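Local coordinates for (S)-ureidoglycine aminohydrolase cupin domain-containing protein (Pseudomonas syringae pv. tomato, PDB 3MYX), which is of unknown function but has a cupin fold related to (S)-ureidoglycine aminohydrolase and may bind or convert a small molecule, at residues V85-T99 / S116-L130. Sequence-based numbering, arbitrary orientation.
Sequences VTLSTGESAVIGRGT and STQASGPDKSGITAL
Val-94 and Thr-128 form an antiparallel hydrogen-bonded pair, Val-94 N to Thr-128 O at 2.8 Å and Thr-128 N to Val-94 O at 2.9 Å, and strands 92-95 and 127-130 run at 161° to each other. Further along, Gly-96 N donates to Gly-126 O. Near the other end, water 1 accepts from Ser-92 N and donates to Leu-130 O. Val-94 and Leu-130 share one face of the sheet, with Val-94 CG2 4.0 Å from Leu-130 CD1. Phe-160 and Leu-159 of strand 154-161 cover that side. On the other face Ile-127 CG2 meets Val-85 CG2 at 3.9 Å. Ala-129 CB lies against Val-85 CG1; the valine's chi1 of 170° puts that methyl anti to its own backbone N. This is a cupin domain, a jelly-roll beta-barrel of two facing antiparallel sheets. Val-85 lies on strand 83-88, in a different sheet from 92-95 and 127-130, so this packing joins the two sheets of the barrel. The type II turn from Gly-96 to Thr-99 is tied to 116-130 by Thr-99 OG1. This hydroxyl donates to Gly-96 O from above the carbonyl plane and accepts from Gly-126 N at 2.8 Å. Arg-97 reaches extended across the two ends of the 117-123 loop, from Asp-123 to Thr-117. Its NH2 donates to Thr-117 O at 3.0 Å; the oxygen lies in the guanidinium plane, but the donor stands 57° out of the carbonyl plane. Ala-119 lies over one face of the guanidinium, its CB 3.3 Å from Arg-97 NE. Asp-123 crosses the arginine stem at about a right angle, OD1 near CG and CD. Water 2 accepts from both Arg-97 N and Lys-124 N.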
ATOM      1  N   VAL A  85      -0.807 -18.746  -0.039  1.00  9.28           N
ATOM      2  CA  VAL A  85      -1.708 -17.665  -0.381  1.00 10.10           C
ATOM      3  C   VAL A  85      -1.458 -17.301  -1.839  1.00  9.37           C
ATOM      4  O   VAL A  85      -0.332 -16.990  -2.202  1.00 10.27           O
ATOM      5  CB  VAL A  85      -1.465 -16.430   0.534  1.00 11.21           C
ATOM      6  CG1 VAL A  85      -2.217 -15.217   0.029  1.00 13.67           C
ATOM      7  CG2 VAL A  85      -1.845 -16.744   2.006  1.00 13.43           C
ATOM      8  N   THR A  86      -2.494 -17.328  -2.669  1.00  9.22           N
ATOM      9  CA  THR A  86      -2.384 -16.941  -4.072  1.00  9.95           C
ATOM     10  C   THR A  86      -3.110 -15.622  -4.277  1.00  9.29           C
ATOM     11  O   THR A  86      -4.257 -15.476  -3.848  1.00 10.48           O
ATOM     12  CB  THR A  86      -2.943 -18.033  -5.007  1.00 11.76           C
ATOM     13  OG1 THR A  86      -2.124 -19.201  -4.896  1.00 13.33           O
ATOM     14  CG2 THR A  86      -2.976 -17.554  -6.460  1.00 11.90           C
ATOM     15  N   LEU A  87      -2.430 -14.674  -4.920  1.00  8.50           N
ATOM     16  CA  LEU A  87      -2.981 -13.368  -5.230  1.00  9.11           C
ATOM     17  C   LEU A  87      -3.056 -13.132  -6.723  1.00  8.82           C
ATOM     18  O   LEU A  87      -2.046 -13.218  -7.444  1.00 11.65           O
ATOM     19  CB  LEU A  87      -2.087 -12.278  -4.665  1.00 11.49           C
ATOM     20  CG  LEU A  87      -1.650 -12.329  -3.224  1.00 11.61           C
ATOM     21  CD1 LEU A  87      -0.658 -11.179  -2.987  1.00 14.73           C
ATOM     22  CD2 LEU A  87      -2.894 -12.235  -2.331  1.00 12.77           C
ATOM     23  N   SER A  88      -4.258 -12.846  -7.173  1.00  8.69           N
ATOM     24  CA  SER A  88      -4.481 -12.376  -8.530  0.50  9.09           C
ATOM     25  C   SER A  88      -4.753 -10.871  -8.477  1.00  8.55           C
ATOM     26  O   SER A  88      -4.815 -10.273  -7.405  1.00  7.02           O
ATOM     27  CB  SER A  88      -5.645 -13.146  -9.178  0.50 11.64           C
ATOM     28  OG  SER A  88      -6.826 -13.104  -8.394  0.50 13.56           O
ATOM     29  N   THR A  89      -4.920 -10.250  -9.638  1.00  8.98           N
ATOM     30  CA  THR A  89      -5.154  -8.812  -9.724  1.00  8.25           C
ATOM     31  C   THR A  89      -6.231  -8.362  -8.754  1.00  8.07           C
ATOM     32  O   THR A  89      -7.308  -8.951  -8.676  1.00  9.56           O
ATOM     33  CB  THR A  89      -5.492  -8.427 -11.155  1.00 10.06           C
ATOM     34  OG1 THR A  89      -4.361  -8.771 -11.967  1.00 12.06           O
ATOM     35  CG2 THR A  89      -5.814  -6.931 -11.295  1.00  9.76           C
ATOM     36  N   GLY A  90      -5.914  -7.316  -8.008  1.00  8.14           N
ATOM     37  CA  GLY A  90      -6.833  -6.764  -7.028  1.00  8.14           C
ATOM     38  C   GLY A  90      -6.768  -7.364  -5.642  1.00  7.32           C
ATOM     39  O   GLY A  90      -7.497  -6.918  -4.750  1.00  8.87           O
ATOM     40  N   GLU A  91      -5.924  -8.374  -5.461  1.00  6.96           N
ATOM     41  CA  GLU A  91      -5.792  -9.067  -4.192  1.00  6.64           C
ATOM     42  C   GLU A  91      -4.488  -8.669  -3.537  1.00  6.71           C
ATOM     43  O   GLU A  91      -3.536  -8.283  -4.213  1.00  7.31           O
ATOM     44  CB  GLU A  91      -5.884 -10.584  -4.385  1.00  6.46           C
ATOM     45  CG  GLU A  91      -7.221 -11.000  -4.971  1.00  8.16           C
ATOM     46  CD  GLU A  91      -7.408 -12.484  -5.134  1.00 10.00           C
ATOM     47  OE1 GLU A  91      -6.429 -13.225  -5.351  1.00 11.55           O
ATOM     48  OE2 GLU A  91      -8.579 -12.924  -5.052  1.00 14.11           O
ATOM     49  N   SER A  92      -4.464  -8.770  -2.208  1.00  6.81           N
ATOM     50  CA  SER A  92      -3.362  -8.274  -1.413  0.70  6.17           C
ATOM     51  C   SER A  92      -3.036  -9.221  -0.255  1.00  6.24           C
ATOM     52  O   SER A  92      -3.892  -9.978   0.219  1.00  7.25           O
ATOM     53  CB  SER A  92      -3.732  -6.878  -0.884  0.70  6.29           C
ATOM     54  OG  SER A  92      -2.672  -6.308  -0.137  0.70  5.87           O
ATOM     55  N   ALA A  93      -1.777  -9.192   0.167  1.00  5.86           N
ATOM     56  CA  ALA A  93      -1.307  -9.934   1.318  1.00  6.00           C
ATOM     57  C   ALA A  93      -0.142  -9.199   1.945  1.00  6.20           C
ATOM     58  O   ALA A  93       0.453  -8.299   1.340  1.00  6.38           O
ATOM     59  CB  ALA A  93      -0.886 -11.356   0.947  1.00  7.68           C
ATOM     60  N   VAL A  94       0.190  -9.626   3.160  1.00  6.01           N
ATOM     61  CA  VAL A  94       1.330  -9.093   3.901  1.00  6.59           C
ATOM     62  C   VAL A  94       2.307 -10.229   4.211  1.00  5.61           C
ATOM     63  O   VAL A  94       1.887 -11.313   4.619  1.00  6.94           O
ATOM     64  CB  VAL A  94       0.888  -8.479   5.261  1.00  7.45           C
ATOM     65  CG1 VAL A  94       2.099  -7.842   5.966  1.00 10.21           C
ATOM     66  CG2 VAL A  94      -0.221  -7.494   5.035  1.00  9.64           C
ATOM     67  N   ILE A  95       3.591  -9.982   3.976  1.00  4.94           N
ATOM     68  CA  ILE A  95       4.677 -10.849   4.444  1.00  5.60           C
ATOM     69  C   ILE A  95       5.256 -10.192   5.692  1.00  5.19           C
ATOM     70  O   ILE A  95       5.783  -9.078   5.619  1.00  5.82           O
ATOM     71  CB  ILE A  95       5.785 -10.991   3.383  1.00  5.70           C
ATOM     72  CG1 ILE A  95       5.213 -11.545   2.072  1.00  6.61           C
ATOM     73  CG2 ILE A  95       6.898 -11.879   3.911  1.00  6.58           C
ATOM     74  CD1 ILE A  95       6.196 -11.561   0.894  1.00  7.63           C
ATOM     75  N   GLY A  96       5.124 -10.831   6.845  1.00  5.53           N
ATOM     76  CA  GLY A  96       5.686 -10.278   8.041  1.00  5.64           C
ATOM     77  C   GLY A  96       7.195 -10.351   8.028  1.00  5.18           C
ATOM     78  O   GLY A  96       7.814 -11.208   7.345  1.00  5.76           O
ATOM     79  N   ARG A  97       7.835  -9.481   8.792  1.00  5.58           N
ATOM     80  CA  ARG A  97       9.286  -9.540   8.934  0.60  6.07           C
ATOM     81  C   ARG A  97       9.698 -10.912   9.510  1.00  6.59           C
ATOM     82  O   ARG A  97       9.088 -11.403  10.455  1.00  6.63           O
ATOM     83  CB  ARG A  97       9.770  -8.385   9.828  0.60  6.81           C
ATOM     84  CG  ARG A  97      11.208  -7.973   9.604  0.60  8.07           C
ATOM     85  CD  ARG A  97      11.581  -6.771  10.479  0.60  8.54           C
ATOM     86  NE  ARG A  97      12.892  -6.200  10.140  0.60  9.42           N
ATOM     87  CZ  ARG A  97      13.119  -5.135   9.349  0.60  7.69           C
ATOM     88  NH1 ARG A  97      12.112  -4.440   8.780  0.60  3.82           N
ATOM     89  NH2 ARG A  97      14.390  -4.751   9.120  0.60  6.55           N
ATOM     90  N   GLY A  98      10.736 -11.513   8.925  1.00  6.71           N
ATOM     91  CA  GLY A  98      11.290 -12.783   9.388  1.00  7.48           C
ATOM     92  C   GLY A  98      10.675 -14.013   8.767  1.00  8.13           C
ATOM     93  O   GLY A  98      11.123 -15.127   9.045  1.00 10.32           O
ATOM     94  N   THR A  99       9.655 -13.842   7.931  1.00  7.04           N
ATOM     95  CA  THR A  99       8.957 -14.978   7.337  1.00  6.57           C
ATOM     96  C   THR A  99       9.864 -15.768   6.390  1.00  6.43           C
ATOM     97  O   THR A  99      10.525 -15.192   5.536  1.00  6.73           O
ATOM     98  CB  THR A  99       7.711 -14.504   6.549  1.00  6.33           C
ATOM     99  OG1 THR A  99       6.910 -13.643   7.359  1.00  7.19           O
ATOM    100  CG2 THR A  99       6.852 -15.670   6.126  1.00  7.44           C
ATOM    101  N   SER A 116       8.183  -1.769   5.288  1.00  6.17           N
ATOM    102  CA  SER A 116       8.977  -1.215   6.374  1.00  5.07           C
ATOM    103  C   SER A 116      10.308  -1.944   6.348  1.00  5.45           C
ATOM    104  O   SER A 116      10.391  -3.124   6.682  1.00  6.88           O
ATOM    105  CB  SER A 116       8.301  -1.430   7.713  1.00  6.08           C
ATOM    106  OG  SER A 116       9.132  -0.993   8.781  1.00  8.75           O
ATOM    107  N   THR A 117      11.357  -1.234   5.939  1.00  6.31           N
ATOM    108  CA  THR A 117      12.672  -1.834   5.841  1.00  6.22           C
ATOM    109  C   THR A 117      13.478  -1.726   7.135  1.00  7.10           C
ATOM    110  O   THR A 117      14.485  -2.401   7.275  1.00  8.72           O
ATOM    111  CB  THR A 117      13.489  -1.334   4.616  1.00  6.82           C
ATOM    112  OG1 THR A 117      13.904   0.021   4.816  1.00  6.64           O
ATOM    113  CG2 THR A 117      12.709  -1.478   3.299  1.00  7.56           C
ATOM    114  N   GLN A 118      13.017  -0.893   8.075  1.00  7.53           N
ATOM    115  CA  GLN A 118      13.619  -0.784   9.410  1.00  7.76           C
ATOM    116  C   GLN A 118      12.730  -1.498  10.423  1.00  9.26           C
ATOM    117  O   GLN A 118      11.520  -1.315  10.420  1.00 10.25           O
ATOM    118  CB  GLN A 118      13.732   0.694   9.803  1.00  8.43           C
ATOM    119  CG  GLN A 118      14.325   0.918  11.209  1.00 12.34           C
ATOM    120  CD  GLN A 118      15.714   0.353  11.349  1.00 16.79           C
ATOM    121  OE1 GLN A 118      16.609   0.698  10.569  1.00 21.13           O
ATOM    122  NE2 GLN A 118      15.925  -0.509  12.354  1.00 21.95           N
ATOM    123  N   ALA A 119      13.329  -2.310  11.277  1.00 10.50           N
ATOM    124  CA  ALA A 119      12.596  -2.935  12.371  1.00 10.64           C
ATOM    125  C   ALA A 119      12.506  -1.987  13.553  1.00 11.05           C
ATOM    126  O   ALA A 119      13.510  -1.357  13.918  1.00 13.95           O
ATOM    127  CB  ALA A 119      13.279  -4.233  12.801  1.00 14.34           C
ATOM    128  N   SER A 120      11.328  -1.897  14.165  1.00 10.80           N
ATOM    129  CA  SER A 120      11.149  -1.105  15.392  1.00 12.75           C
ATOM    130  C   SER A 120      10.520  -1.884  16.548  1.00 12.56           C
ATOM    131  O   SER A 120      10.041  -1.313  17.538  1.00 16.13           O
ATOM    132  CB  SER A 120      10.326   0.140  15.080  1.00 17.04           C
ATOM    133  OG  SER A 120       8.993  -0.202  14.815  1.00 23.97           O
ATOM    134  N   GLY A 121      10.569  -3.191  16.456  1.00 10.76           N
ATOM    135  CA  GLY A 121      10.088  -4.071  17.502  1.00  8.57           C
ATOM    136  C   GLY A 121      10.213  -5.474  16.955  1.00  6.95           C
ATOM    137  O   GLY A 121      10.816  -5.690  15.896  1.00  7.27           O
ATOM    138  N   PRO A 122       9.647  -6.455  17.663  1.00  6.24           N
ATOM    139  CA  PRO A 122       9.894  -7.850  17.321  1.00  6.37           C
ATOM    140  C   PRO A 122       9.114  -8.327  16.082  1.00  6.56           C
ATOM    141  O   PRO A 122       8.032  -7.822  15.766  1.00  6.73           O
ATOM    142  CB  PRO A 122       9.451  -8.584  18.587  1.00  7.05           C
ATOM    143  CG  PRO A 122       8.365  -7.748  19.116  1.00  7.41           C
ATOM    144  CD  PRO A 122       8.815  -6.347  18.868  1.00  6.88           C
ATOM    145  N   ASP A 123       9.673  -9.307  15.390  1.00  7.12           N
ATOM    146  CA  ASP A 123       9.064  -9.877  14.195  1.00  7.21           C
ATOM    147  C   ASP A 123       7.693 -10.472  14.506  1.00  6.78           C
ATOM    148  O   ASP A 123       7.527 -11.178  15.501  1.00  7.73           O
ATOM    149  CB  ASP A 123       9.914 -11.026  13.680  1.00  8.36           C
ATOM    150  CG  ASP A 123      11.198 -10.603  13.010  1.00 10.91           C
ATOM    151  OD1 ASP A 123      11.449  -9.394  12.845  1.00 10.01           O
ATOM    152  OD2 ASP A 123      11.962 -11.545  12.640  1.00 12.24           O
ATOM    153  N   LYS A 124       6.743 -10.212  13.624  1.00  6.48           N
ATOM    154  CA  LYS A 124       5.464 -10.922  13.583  1.00  6.31           C
ATOM    155  C   LYS A 124       5.412 -11.630  12.233  1.00  6.18           C
ATOM    156  O   LYS A 124       4.985 -11.064  11.229  1.00  7.23           O
ATOM    157  CB  LYS A 124       4.335  -9.940  13.777  1.00  7.54           C
ATOM    158  CG  LYS A 124       3.007 -10.530  14.062  1.00 11.48           C
ATOM    159  CD  LYS A 124       2.085  -9.381  14.632  1.00 13.43           C
ATOM    160  CE  LYS A 124       0.829  -9.818  15.223  1.00 15.71           C
ATOM    161  NZ  LYS A 124      -0.020  -8.688  15.523  1.00  9.90           N
ATOM    162  N   SER A 125       5.977 -12.831  12.205  1.00  6.24           N
ATOM    163  CA  SER A 125       6.249 -13.525  10.961  1.00  6.63           C
ATOM    164  C   SER A 125       5.036 -14.335  10.498  1.00  7.07           C
ATOM    165  O   SER A 125       4.210 -14.789  11.290  1.00  9.19           O
ATOM    166  CB  SER A 125       7.454 -14.437  11.133  1.00  6.90           C
ATOM    167  OG  SER A 125       7.207 -15.445  12.090  1.00  8.84           O
ATOM    168  N   GLY A 126       4.965 -14.528   9.192  1.00  6.52           N
ATOM    169  CA  GLY A 126       3.889 -15.246   8.552  1.00  6.39           C
ATOM    170  C   GLY A 126       3.287 -14.430   7.423  1.00  6.48           C
ATOM    171  O   GLY A 126       3.542 -13.239   7.278  1.00  7.87           O
ATOM    172  N   ILE A 127       2.460 -15.099   6.633  1.00  6.57           N
ATOM    173  CA  ILE A 127       1.733 -14.438   5.554  0.50  7.00           C
ATOM    174  C   ILE A 127       0.280 -14.212   5.981  1.00  8.08           C
ATOM    175  O   ILE A 127      -0.361 -15.104   6.524  1.00  9.07           O
ATOM    176  CB  ILE A 127       1.722 -15.260   4.243  0.50  8.38           C
ATOM    177  CG1 ILE A 127       3.112 -15.726   3.826  0.50  8.28           C
ATOM    178  CG2 ILE A 127       1.083 -14.448   3.129  0.50 10.04           C
ATOM    179  CD1 ILE A 127       3.061 -17.043   2.960  0.50  6.42           C
ATOM    180  N   THR A 128      -0.229 -13.005   5.729  1.00  8.99           N
ATOM    181  CA  THR A 128      -1.619 -12.653   6.039  1.00  8.90           C
ATOM    182  C   THR A 128      -2.321 -12.222   4.747  1.00  9.20           C
ATOM    183  O   THR A 128      -1.938 -11.233   4.144  1.00  9.69           O
ATOM    184  CB  THR A 128      -1.708 -11.512   7.098  1.00 10.25           C
ATOM    185  OG1 THR A 128      -1.015 -11.902   8.289  1.00 12.28           O
ATOM    186  CG2 THR A 128      -3.160 -11.209   7.482  1.00 11.20           C
ATOM    187  N   ALA A 129      -3.334 -12.979   4.329  1.00  8.63           N
ATOM    188  CA  ALA A 129      -4.188 -12.594   3.199  1.00  8.52           C
ATOM    189  C   ALA A 129      -5.172 -11.520   3.651  1.00  8.71           C
ATOM    190  O   ALA A 129      -5.585 -11.497   4.817  1.00 10.07           O
ATOM    191  CB  ALA A 129      -4.947 -13.808   2.683  1.00  9.68           C
ATOM    192  N   LEU A 130      -5.552 -10.633   2.737  1.00  8.02           N
ATOM    193  CA  LEU A 130      -6.418  -9.481   3.053  1.00  7.37           C
ATOM    194  C   LEU A 130      -7.659  -9.515   2.169  1.00  8.19           C
ATOM    195  O   LEU A 130      -7.579  -9.176   0.992  1.00  8.19           O
ATOM    196  CB  LEU A 130      -5.668  -8.155   2.847  1.00  8.29           C
ATOM    197  CG  LEU A 130      -4.321  -7.998   3.557  1.00  9.25           C
ATOM    198  CD1 LEU A 130      -3.595  -6.750   3.027  1.00 11.84           C
ATOM    199  CD2 LEU A 130      -4.453  -7.944   5.073  1.00  9.73           C
TER
HETATM  200  O   HOH W   1      -7.233 -10.013  -1.447  1.00 10.57           O
HETATM  201  O   HOH W   2       6.364  -8.578  11.139  1.00  7.12           O